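Local coordinates for protein DnaJ homolog subfamily C member 3 (Mus musculus, PDB 3IEG) that acts as an endoplasmic reticulum co-chaperone in the unfolded protein response, binding misfolded proteins, stimulating the Hsc70 ATPase and restraining the eIF2-alpha kinase GCN2, at residues E162-I165 / R171-I174; T196-Y199 / E205-L208; S209-C214 / K222-H227; Y228-K233 / M261-S266. All blocks are in the same frame, centred on the assembly; numbering follows the deposited sequence.

Interaction 1 of 4, residues E162-I165 / R171-I174; sequences ECFI and RKAI
Phe164 and Ala173 bring together the two antiparallel helices of the fifth tetratricopeptide repeat (TPR), 154-166 and 170-181, and illustrate the pairing of an aromatic with a small residue that recurs in this motif. Their CA atoms lie 5.2 Å apart, a spacing suited to a methyl group: Ala173 CB sits 3.9 Å from Phe164 CB and 3.5 Å from Ile165 CG2, filling the angle between two neighbouring side chains of the other helix. The phenylalanine ring lies to one side of this point. With CG anti to the carbonyl carbon and beside the backbone N (chi1 -79°), it presents a face to Lys172, whose CB stands 3.9 Å from the ring centroid, 17° off the normal, in a CH-pi contact displaced toward the rim. Replacing Phe164 by an alanine would probably leave the aliphatic part of Lys172 without its aromatic support and open a gap between the helices. No hydrogen bond crosses here, and the grip is wholly one of shape and carbon contact. Leu197 of helix 188-201 also packs on Ala173, so the same small residue serves the joint with the following helix. Beyond CG the lysine chain is extended and runs on across the ring, its CD 3.9 Å from Phe164 CE2.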
loop_
_atom_site.group_PDB
_atom_site.type_symbol
_atom_site.label_atom_id
_atom_site.label_comp_id
_atom_site.label_asym_id
_atom_site.label_seq_id
_atom_site.Cartn_x
_atom_site.Cartn_y
_atom_site.Cartn_z
ATOM N N GLU A 162 -9.439 2.965 6.037
ATOM C CA GLU A 162 -9.814 3.253 7.412
ATOM C C GLU A 162 -10.505 2.045 8.016
ATOM O O GLU A 162 -10.256 1.695 9.170
ATOM C CB GLU A 162 -10.781 4.429 7.483
ATOM C CG GLU A 162 -10.193 5.797 7.759
ATOM C CD GLU A 162 -9.066 5.777 8.780
ATOM O OE1 GLU A 162 -9.307 5.572 10.001
ATOM O OE2 GLU A 162 -7.924 5.981 8.339
ATOM N N CYS A 163 -11.382 1.403 7.247
ATOM C CA CYS A 163 -12.099 0.247 7.777
ATOM C C CYS A 163 -11.106 -0.829 8.148
ATOM O O CYS A 163 -11.199 -1.439 9.206
ATOM C CB CYS A 163 -13.099 -0.302 6.766
ATOM S SG CYS A 163 -14.511 0.735 6.566
ATOM N N PHE A 164 -10.140 -1.035 7.266
ATOM C CA PHE A 164 -9.182 -2.087 7.445
ATOM C C PHE A 164 -8.300 -1.821 8.647
ATOM O O PHE A 164 -8.023 -2.753 9.402
ATOM C CB PHE A 164 -8.352 -2.306 6.177
ATOM C CG PHE A 164 -9.060 -3.109 5.117
ATOM C CD1 PHE A 164 -8.986 -2.734 3.776
ATOM C CD2 PHE A 164 -9.803 -4.249 5.456
ATOM C CE1 PHE A 164 -9.647 -3.482 2.791
ATOM C CE2 PHE A 164 -10.460 -4.991 4.480
ATOM C CZ PHE A 164 -10.388 -4.607 3.149
ATOM N N ILE A 165 -7.865 -0.575 8.850
ATOM C CA ILE A 165 -7.056 -0.312 10.039
ATOM C C ILE A 165 -7.873 -0.578 11.317
ATOM O O ILE A 165 -7.383 -1.235 12.226
ATOM C CB ILE A 165 -6.268 1.064 10.075
ATOM C CG1 ILE A 165 -6.781 1.993 11.170
ATOM C CG2 ILE A 165 -6.174 1.760 8.707
ATOM C CD1 ILE A 165 -7.872 2.970 10.692
ATOM N N ARG A 171 -2.028 -4.256 6.891
ATOM C CA ARG A 171 -1.437 -4.544 5.586
ATOM C C ARG A 171 -2.436 -4.362 4.450
ATOM O O ARG A 171 -2.061 -3.999 3.341
ATOM C CB ARG A 171 -0.813 -5.938 5.522
ATOM C CG ARG A 171 0.190 -6.215 6.624
ATOM C CD ARG A 171 1.295 -7.155 6.171
ATOM N NE ARG A 171 2.593 -6.475 6.143
ATOM C CZ ARG A 171 3.422 -6.393 7.181
ATOM N NH1 ARG A 171 3.102 -6.947 8.340
ATOM N NH2 ARG A 171 4.567 -5.753 7.060
ATOM N N LYS A 172 -3.708 -4.610 4.725
ATOM C CA LYS A 172 -4.732 -4.396 3.718
ATOM C C LYS A 172 -4.924 -2.902 3.517
ATOM O O LYS A 172 -5.058 -2.426 2.385
ATOM C CB LYS A 172 -6.036 -5.101 4.096
ATOM C CG LYS A 172 -5.979 -6.621 3.924
ATOM C CD LYS A 172 -7.345 -7.249 4.099
ATOM C CE LYS A 172 -7.282 -8.739 3.819
ATOM N NZ LYS A 172 -8.651 -9.360 3.741
ATOM N N ALA A 173 -4.892 -2.168 4.622
ATOM C CA ALA A 173 -4.999 -0.718 4.600
ATOM C C ALA A 173 -3.864 -0.065 3.813
ATOM O O ALA A 173 -4.119 0.778 2.962
ATOM C CB ALA A 173 -5.070 -0.177 6.016
ATOM N N ILE A 174 -2.618 -0.466 4.075
ATOM C CA ILE A 174 -1.465 0.051 3.312
ATOM C C ILE A 174 -1.710 -0.102 1.818
ATOM O O ILE A 174 -1.439 0.812 1.035
ATOM C CB ILE A 174 -0.081 -0.599 3.713
ATOM C CG1 ILE A 174 -0.056 -2.119 3.461
ATOM C CG2 ILE A 174 0.265 -0.333 5.193
ATOM C CD1 ILE A 174 0.641 -2.628 2.129
#

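Interaction 2 of 4, residues T196-Y199 / E205-L208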
loop_
_atom_site.group_PDB
_atom_site.type_symbol
_atom_site.label_atom_id
_atom_site.label_comp_id
_atom_site.label_asym_id
_atom_site.label_seq_id
_atom_site.Cartn_x
_atom_site.Cartn_y
_atom_site.Cartn_z
ATOM N N THR A 196 3.177 5.444 9.178
ATOM C CA THR A 196 2.671 5.153 10.511
ATOM C C THR A 196 2.305 3.678 10.672
ATOM O O THR A 196 2.618 3.061 11.679
ATOM C CB THR A 196 1.483 6.108 10.816
ATOM O OG1 THR A 196 1.995 7.265 11.482
ATOM C CG2 THR A 196 0.387 5.469 11.676
ATOM N N LEU A 197 1.648 3.111 9.669
ATOM C CA LEU A 197 1.152 1.751 9.795
ATOM C C LEU A 197 2.322 0.765 9.776
ATOM O O LEU A 197 2.345 -0.212 10.542
ATOM C CB LEU A 197 0.113 1.440 8.712
ATOM C CG LEU A 197 -1.254 2.122 8.807
ATOM C CD1 LEU A 197 -2.053 1.893 7.527
ATOM C CD2 LEU A 197 -2.038 1.654 10.021
ATOM N N TYR A 198 3.295 1.038 8.913
ATOM C CA TYR A 198 4.528 0.281 8.916
ATOM C C TYR A 198 5.197 0.357 10.291
ATOM O O TYR A 198 5.679 -0.657 10.811
ATOM C CB TYR A 198 5.487 0.812 7.860
ATOM C CG TYR A 198 5.269 0.316 6.453
ATOM C CD1 TYR A 198 5.342 1.196 5.379
ATOM C CD2 TYR A 198 5.010 -1.039 6.183
ATOM C CE1 TYR A 198 5.164 0.750 4.076
ATOM C CE2 TYR A 198 4.817 -1.491 4.871
ATOM C CZ TYR A 198 4.895 -0.584 3.832
ATOM O OH TYR A 198 4.727 -0.996 2.534
ATOM N N TYR A 199 5.220 1.558 10.870
ATOM C CA TYR A 199 5.847 1.772 12.167
ATOM C C TYR A 199 5.225 0.847 13.192
ATOM O O TYR A 199 5.931 0.033 13.785
ATOM C CB TYR A 199 5.740 3.231 12.608
ATOM C CG TYR A 199 6.580 3.591 13.821
ATOM C CD1 TYR A 199 7.929 3.938 13.686
ATOM C CD2 TYR A 199 6.026 3.609 15.099
ATOM C CE1 TYR A 199 8.703 4.291 14.790
ATOM C CE2 TYR A 199 6.785 3.957 16.210
ATOM C CZ TYR A 199 8.123 4.298 16.051
ATOM O OH TYR A 199 8.878 4.639 17.154
ATOM N N GLU A 205 12.130 0.187 8.496
ATOM C CA GLU A 205 12.799 0.639 7.289
ATOM C C GLU A 205 11.851 1.215 6.233
ATOM O O GLU A 205 12.087 2.305 5.705
ATOM C CB GLU A 205 13.652 -0.470 6.698
ATOM C CG GLU A 205 14.737 0.062 5.794
ATOM C CD GLU A 205 15.544 -1.030 5.149
ATOM O OE1 GLU A 205 16.746 -0.784 4.883
ATOM O OE2 GLU A 205 14.983 -2.131 4.908
ATOM N N LEU A 206 10.785 0.480 5.927
ATOM C CA LEU A 206 9.769 0.950 4.979
ATOM C C LEU A 206 9.071 2.185 5.516
ATOM O O LEU A 206 8.820 3.118 4.759
ATOM C CB LEU A 206 8.746 -0.145 4.665
ATOM C CG LEU A 206 9.261 -1.365 3.878
ATOM C CD1 LEU A 206 8.321 -2.574 4.055
ATOM C CD2 LEU A 206 9.512 -1.041 2.386
ATOM N N SER A 207 8.792 2.194 6.823
ATOM C CA SER A 207 8.278 3.380 7.512
ATOM C C SER A 207 9.140 4.614 7.210
ATOM O O SER A 207 8.615 5.672 6.858
ATOM C CB SER A 207 8.190 3.134 9.022
ATOM O OG SER A 207 7.653 4.246 9.728
ATOM N N LEU A 208 10.458 4.456 7.319
ATOM C CA LEU A 208 11.402 5.550 7.093
ATOM C C LEU A 208 11.334 6.066 5.662
ATOM O O LEU A 208 11.206 7.271 5.446
ATOM C CB LEU A 208 12.837 5.099 7.400
ATOM C CG LEU A 208 13.936 6.024 7.952
ATOM C CD1 LEU A 208 15.324 5.470 7.572
ATOM C CD2 LEU A 208 13.809 7.483 7.534
#
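The backbones of 196-199 and 205-208 come closest at Tyr198 and Ser207, whose CA atoms are 5.1 Å apart. Here the CB atoms of these two residues meet directly, at 3.7 Å, while the tyrosine ring turns to meet Leu206. The leucine places CB over the middle of the ring, 3.7 Å from the centroid and 10° off the normal, and its CD1 comes to the rim of the ring at CE2, 3.8 Å away; this is a CH-pi contact followed by a branch spread along the same face. Both segments belong to the sixth TPR repeat, and an aromatic opposite a small residue is the familiar way for the paired helices of this motif to close on each other. With a serine at Tyr198, Leu206 would probably lose the face it lies on and a hole would be left between the helices. Ser207 adds a polar element to the small-residue position: with OG anti to the backbone N (chi1 -178°), the hydroxyl lies 3.6 Å from Tyr199 CB and 4.0 Å from the ring atom Tyr199 CD1, near the ring plane. This buried OG is hydrogen-bonded to Ser195 O, one turn before Tyr199, and to His227 NE2 of helix 222-246.

Interaction 3 of 4, residues S209-C214 / K222-H227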
loop_
_atom_site.group_PDB
_atom_site.type_symbol
_atom_site.label_atom_id
_atom_site.label_comp_id
_atom_site.label_asym_id
_atom_site.label_seq_id
_atom_site.Cartn_x
_atom_site.Cartn_y
_atom_site.Cartn_z
ATOM N N SER A 209 11.426 5.162 4.688
ATOM C CA SER A 209 11.469 5.571 3.281
ATOM C C SER A 209 10.101 6.044 2.819
ATOM O O SER A 209 9.979 6.792 1.854
ATOM C CB SER A 209 11.969 4.440 2.379
ATOM O OG SER A 209 11.037 3.382 2.344
ATOM N N GLU A 210 9.071 5.603 3.523
ATOM C CA GLU A 210 7.736 6.037 3.224
ATOM C C GLU A 210 7.508 7.454 3.735
ATOM O O GLU A 210 6.844 8.251 3.076
ATOM C CB GLU A 210 6.714 5.062 3.808
ATOM C CG GLU A 210 5.439 5.003 3.017
ATOM C CD GLU A 210 5.632 4.539 1.574
ATOM O OE1 GLU A 210 4.818 4.930 0.714
ATOM O OE2 GLU A 210 6.582 3.784 1.294
ATOM N N VAL A 211 8.058 7.770 4.903
ATOM C CA VAL A 211 7.971 9.125 5.416
ATOM C C VAL A 211 8.839 10.080 4.572
ATOM O O VAL A 211 8.580 11.289 4.514
ATOM C CB VAL A 211 8.286 9.189 6.945
ATOM C CG1 VAL A 211 9.777 9.291 7.216
ATOM C CG2 VAL A 211 7.562 10.338 7.588
ATOM N N ARG A 212 9.851 9.525 3.900
ATOM C CA ARG A 212 10.721 10.324 3.035
ATOM C C ARG A 212 9.946 10.780 1.810
ATOM O O ARG A 212 10.077 11.924 1.374
ATOM C CB ARG A 212 11.981 9.555 2.615
ATOM C CG ARG A 212 13.070 9.532 3.668
ATOM C CD ARG A 212 14.377 9.015 3.088
ATOM N NE ARG A 212 15.229 8.401 4.109
ATOM C CZ ARG A 212 16.009 9.074 4.954
ATOM N NH1 ARG A 212 16.052 10.403 4.920
ATOM N NH2 ARG A 212 16.740 8.419 5.842
ATOM N N GLU A 213 9.128 9.881 1.270
ATOM C CA GLU A 213 8.236 10.226 0.176
ATOM C C GLU A 213 7.314 11.376 0.571
ATOM O O GLU A 213 7.097 12.290 -0.225
ATOM C CB GLU A 213 7.425 9.011 -0.283
ATOM C CG GLU A 213 8.253 7.859 -0.859
ATOM C CD GLU A 213 9.253 8.305 -1.913
ATOM O OE1 GLU A 213 8.928 9.198 -2.728
ATOM O OE2 GLU A 213 10.371 7.752 -1.921
ATOM N N CYS A 214 6.796 11.339 1.799
ATOM C CA CYS A 214 5.965 12.422 2.308
ATOM C C CYS A 214 6.727 13.753 2.288
ATOM O O CYS A 214 6.255 14.737 1.711
ATOM C CB CYS A 214 5.440 12.114 3.716
ATOM S SG CYS A 214 4.586 13.525 4.487
ATOM N N LYS A 222 4.537 19.155 9.170
ATOM C CA LYS A 222 4.911 19.056 10.584
ATOM C C LYS A 222 4.821 17.651 11.171
ATOM O O LYS A 222 5.758 17.203 11.833
ATOM C CB LYS A 222 4.122 20.048 11.440
ATOM C CG LYS A 222 4.557 21.498 11.253
ATOM C CD LYS A 222 3.609 22.467 11.965
ATOM C CE LYS A 222 3.731 23.869 11.379
ATOM N NZ LYS A 222 2.880 24.856 12.110
ATOM N N ARG A 223 3.708 16.959 10.930
ATOM C CA ARG A 223 3.527 15.602 11.457
ATOM C C ARG A 223 4.489 14.614 10.811
ATOM O O ARG A 223 5.050 13.754 11.485
ATOM C CB ARG A 223 2.082 15.118 11.296
ATOM C CG ARG A 223 1.177 15.425 12.499
ATOM C CD ARG A 223 0.131 14.320 12.731
ATOM N NE ARG A 223 -1.201 14.636 12.200
ATOM C CZ ARG A 223 -1.592 14.461 10.936
ATOM N NH1 ARG A 223 -0.760 13.987 10.021
ATOM N NH2 ARG A 223 -2.827 14.779 10.576
ATOM N N CYS A 224 4.676 14.745 9.503
ATOM C CA CYS A 224 5.599 13.884 8.777
ATOM C C CYS A 224 7.024 14.084 9.255
ATOM O O CYS A 224 7.805 13.129 9.295
ATOM C CB CYS A 224 5.528 14.129 7.275
ATOM S SG CYS A 224 4.381 13.045 6.458
ATOM N N PHE A 225 7.352 15.327 9.615
ATOM C CA PHE A 225 8.693 15.643 10.065
ATOM C C PHE A 225 8.945 15.096 11.464
ATOM O O PHE A 225 9.982 14.478 11.692
ATOM C CB PHE A 225 8.979 17.146 9.985
ATOM C CG PHE A 225 10.433 17.491 10.155
ATOM C CD1 PHE A 225 11.349 17.252 9.119
ATOM C CD2 PHE A 225 10.895 18.047 11.348
ATOM C CE1 PHE A 225 12.706 17.560 9.274
ATOM C CE2 PHE A 225 12.250 18.364 11.515
ATOM C CZ PHE A 225 13.156 18.125 10.476
ATOM N N ALA A 226 7.995 15.294 12.376
ATOM C CA ALA A 226 8.130 14.827 13.761
ATOM C C ALA A 226 8.312 13.315 13.824
ATOM O O ALA A 226 9.048 12.807 14.676
ATOM C CB ALA A 226 6.923 15.248 14.608
ATOM N N HIS A 227 7.626 12.612 12.924
ATOM C CA HIS A 227 7.696 11.171 12.849
ATOM C C HIS A 227 9.008 10.724 12.197
ATOM O O HIS A 227 9.585 9.733 12.612
ATOM C CB HIS A 227 6.470 10.597 12.131
ATOM C CG HIS A 227 6.566 9.129 11.879
ATOM N ND1 HIS A 227 6.676 8.207 12.897
ATOM C CD2 HIS A 227 6.621 8.423 10.725
ATOM C CE1 HIS A 227 6.778 6.995 12.381
ATOM N NE2 HIS A 227 6.744 7.099 11.065
#
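Cys224, Val211 and Cys214 carry most of the surface buried where helix 204-217, in the sixth TPR repeat, meets helix 222-246, the next in the helical array. The short segments run nearly antiparallel, at 149°, with axes 9.5 Å apart, an ordinary helix-packing distance. A disulfide spans it: Cys214 SG and Cys224 SG are bonded at 2.0 Å with a positive, right-handed chi3 of 109°. With SG anti to the backbone N (chi1 172°), Cys214 directs its sulfur to the neighbouring helix. Such a bond is at home in the oxidising lumen of the endoplasmic reticulum, and it fixes the two helices covalently close to the turn that joins them. One helical turn before Cys214, Val211 continues the contact by packing alone. Its CG2 methyl approaches Cys224 CB at 4.3 Å and also lies against the carbonyl oxygen of the same residue, with Val211 CG2 3.3 Å from Cys224 O. Val211 also packs on Ser195 of helix 188-201, which places this joint against a third helix. His227, one turn after Cys224, offers the edge of its imidazole rather than a face, and Val211 CG2 stands 3.8 Å from its CD2.

Interaction 4 of 4, residues Y228-K233 / M261-S266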
loop_
_atom_site.group_PDB
_atom_site.type_symbol
_atom_site.label_atom_id
_atom_site.label_comp_id
_atom_site.label_asym_id
_atom_site.label_seq_id
_atom_site.Cartn_x
_atom_site.Cartn_y
_atom_site.Cartn_z
ATOM N N TYR A 228 9.470 11.459 11.189
ATOM C CA TYR A 228 10.787 11.250 10.551
ATOM C C TYR A 228 11.905 11.200 11.584
ATOM O O TYR A 228 12.741 10.293 11.567
ATOM C CB TYR A 228 11.071 12.373 9.539
ATOM C CG TYR A 228 12.452 12.386 8.907
ATOM C CD1 TYR A 228 12.883 11.337 8.106
ATOM C CD2 TYR A 228 13.308 13.477 9.071
ATOM C CE1 TYR A 228 14.136 11.354 7.507
ATOM C CE2 TYR A 228 14.562 13.508 8.471
ATOM C CZ TYR A 228 14.967 12.442 7.698
ATOM O OH TYR A 228 16.197 12.438 7.104
ATOM N N LYS A 229 11.897 12.156 12.506
ATOM C CA LYS A 229 12.934 12.235 13.527
ATOM C C LYS A 229 12.921 11.004 14.417
ATOM O O LYS A 229 13.983 10.513 14.812
ATOM C CB LYS A 229 12.803 13.519 14.348
ATOM C CG LYS A 229 12.904 14.785 13.501
ATOM C CD LYS A 229 13.251 16.014 14.321
ATOM C CE LYS A 229 12.097 16.513 15.170
ATOM N NZ LYS A 229 12.396 17.884 15.704
ATOM N N GLN A 230 11.720 10.503 14.704
ATOM C CA GLN A 230 11.543 9.306 15.526
ATOM C C GLN A 230 12.014 8.035 14.813
ATOM O O GLN A 230 12.825 7.299 15.364
ATOM C CB GLN A 230 10.092 9.168 15.986
ATOM C CG GLN A 230 9.767 7.858 16.691
ATOM C CD GLN A 230 10.340 7.765 18.101
ATOM O OE1 GLN A 230 11.021 8.678 18.572
ATOM N NE2 GLN A 230 10.060 6.659 18.784
ATOM N N VAL A 231 11.524 7.778 13.600
ATOM C CA VAL A 231 11.954 6.581 12.868
ATOM C C VAL A 231 13.419 6.649 12.513
ATOM O O VAL A 231 14.099 5.649 12.610
ATOM C CB VAL A 231 11.164 6.268 11.542
ATOM C CG1 VAL A 231 10.326 5.013 11.682
ATOM C CG2 VAL A 231 10.366 7.462 11.027
ATOM N N LYS A 232 13.901 7.822 12.095
ATOM C CA LYS A 232 15.309 7.976 11.715
ATOM C C LYS A 232 16.212 7.469 12.841
ATOM O O LYS A 232 17.077 6.611 12.597
ATOM C CB LYS A 232 15.644 9.418 11.351
ATOM C CG LYS A 232 16.823 9.568 10.415
ATOM C CD LYS A 232 17.278 11.017 10.366
ATOM C CE LYS A 232 18.725 11.164 9.949
ATOM N NZ LYS A 232 18.856 11.058 8.478
ATOM N N LYS A 233 15.972 7.965 14.062
ATOM C CA LYS A 233 16.696 7.531 15.259
ATOM C C LYS A 233 16.500 6.046 15.567
ATOM O O LYS A 233 17.467 5.310 15.742
ATOM C CB LYS A 233 16.265 8.342 16.480
ATOM C CG LYS A 233 16.877 9.742 16.583
ATOM C CD LYS A 233 16.254 10.546 17.751
ATOM C CE LYS A 233 16.510 9.862 19.103
ATOM N NZ LYS A 233 16.130 10.748 20.240
HETATM N N MSE A 261 14.619 -0.210 22.817
HETATM C CA MSE A 261 13.397 -0.300 23.626
HETATM C C MSE A 261 13.101 0.958 24.434
HETATM O O MSE A 261 11.946 1.264 24.704
HETATM C CB MSE A 261 13.467 -1.485 24.565
HETATM C CG MSE A 261 13.348 -2.804 23.857
HETATM SE SE MSE A 261 13.905 -4.285 24.992
HETATM C CE MSE A 261 12.709 -4.003 26.532
ATOM N N LYS A 262 14.145 1.672 24.839
ATOM C CA LYS A 262 13.972 2.947 25.505
ATOM C C LYS A 262 13.243 3.894 24.547
ATOM O O LYS A 262 12.178 4.419 24.878
ATOM C CB LYS A 262 15.327 3.535 25.903
ATOM C CG LYS A 262 15.436 3.967 27.365
ATOM C CD LYS A 262 15.888 2.802 28.262
ATOM C CE LYS A 262 16.432 3.281 29.609
ATOM N NZ LYS A 262 15.354 3.832 30.489
ATOM N N THR A 263 13.803 4.077 23.350
ATOM C CA THR A 263 13.283 5.063 22.401
ATOM C C THR A 263 11.951 4.685 21.717
ATOM O O THR A 263 11.303 5.543 21.112
ATOM C CB THR A 263 14.391 5.659 21.449
ATOM O OG1 THR A 263 14.068 5.435 20.071
ATOM C CG2 THR A 263 15.721 5.060 21.730
ATOM N N GLU A 264 11.527 3.428 21.850
ATOM C CA GLU A 264 10.163 3.042 21.484
ATOM C C GLU A 264 9.583 1.974 22.408
ATOM O O GLU A 264 9.584 0.800 22.060
ATOM C CB GLU A 264 10.069 2.597 20.022
ATOM C CG GLU A 264 8.644 2.274 19.565
ATOM C CD GLU A 264 7.643 3.348 19.952
ATOM O OE1 GLU A 264 7.766 4.480 19.451
ATOM O OE2 GLU A 264 6.740 3.063 20.767
ATOM N N PRO A 265 9.060 2.385 23.580
ATOM C CA PRO A 265 8.548 1.438 24.580
ATOM C C PRO A 265 7.091 1.042 24.395
ATOM O O PRO A 265 6.656 0.054 24.981
ATOM C CB PRO A 265 8.712 2.190 25.898
ATOM C CG PRO A 265 8.837 3.659 25.524
ATOM C CD PRO A 265 8.935 3.782 24.030
ATOM N N SER A 266 6.354 1.798 23.582
ATOM C CA SER A 266 4.907 1.589 23.387
ATOM C C SER A 266 4.574 0.438 22.432
ATOM O O SER A 266 3.751 -0.424 22.750
ATOM C CB SER A 266 4.233 2.880 22.896
ATOM O OG SER A 266 4.480 3.952 23.794
#
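Gln230 NE2 is the polar atom on which this contact turns, held by a backbone carbonyl, a carboxylate and a phenol. Its stronger bond across the segments goes to Thr263 O, 2.9 Å away, with an N-H...O angle of 153°; the carbonyl oxygen lies near the plane of the amide, while the donor is tilted somewhat from the plane of the carbonyl. A second, weak and strongly bent bond runs from NE2 to Glu264 OE1 at 3.2 Å, and here the amide and carboxylate planes stand almost perpendicular, 85° apart. The glutamine gets there by leaving its helix with CG anti to the backbone N and then bending at chi2, which swings the amide toward the Thr263-Glu264 backbone. Segment 261-266 belongs to the seventh TPR repeat, 234-267, whereas Gln230 sits on the part of helix 222-246 that precedes it; the bonds tie this part of the repeat to that helix. Tyr199 of helix 188-201 completes the cluster, its OH hydrogen-bonded to both NE2 and Glu264 OE1. The other carboxylate oxygen, Glu264 OE2, takes up Val267 N and, weakly, Ser266 N at 3.1 Å, which is likely to steady the chain around Pro265. With N-H donors from Val267 and, weakly, from Gln230 and Ser266, and the Tyr199 hydroxyl as a further hydrogen-bonding partner, these neutral groups would probably stabilise a carboxylate at this buried position.

In the fold
The four contacts follow one another in series along the middle of this helical TPR array. Interactions 1 and 2 each close the two helices of one repeat, the fifth and the sixth; their centres are 14 Å apart, and they touch across the boundary through Leu197. Interactions 2 and 3 share helix 204-217 and lie 10 Å apart; interactions 3 and 4 share helix 222-246, at 14 Å. Interaction 4 lies nearer interaction 2, at 11 Å, and Tyr199 of the latter bonds to its Gln230 and Glu264. Interactions 1 and 4, 23 Å apart, do not touch. Packing within two repeats is thus followed by a disulfide to the next helix and a polar cluster reaching the seventh repeat, well beyond the first two repeats, where misfolded proteins bind.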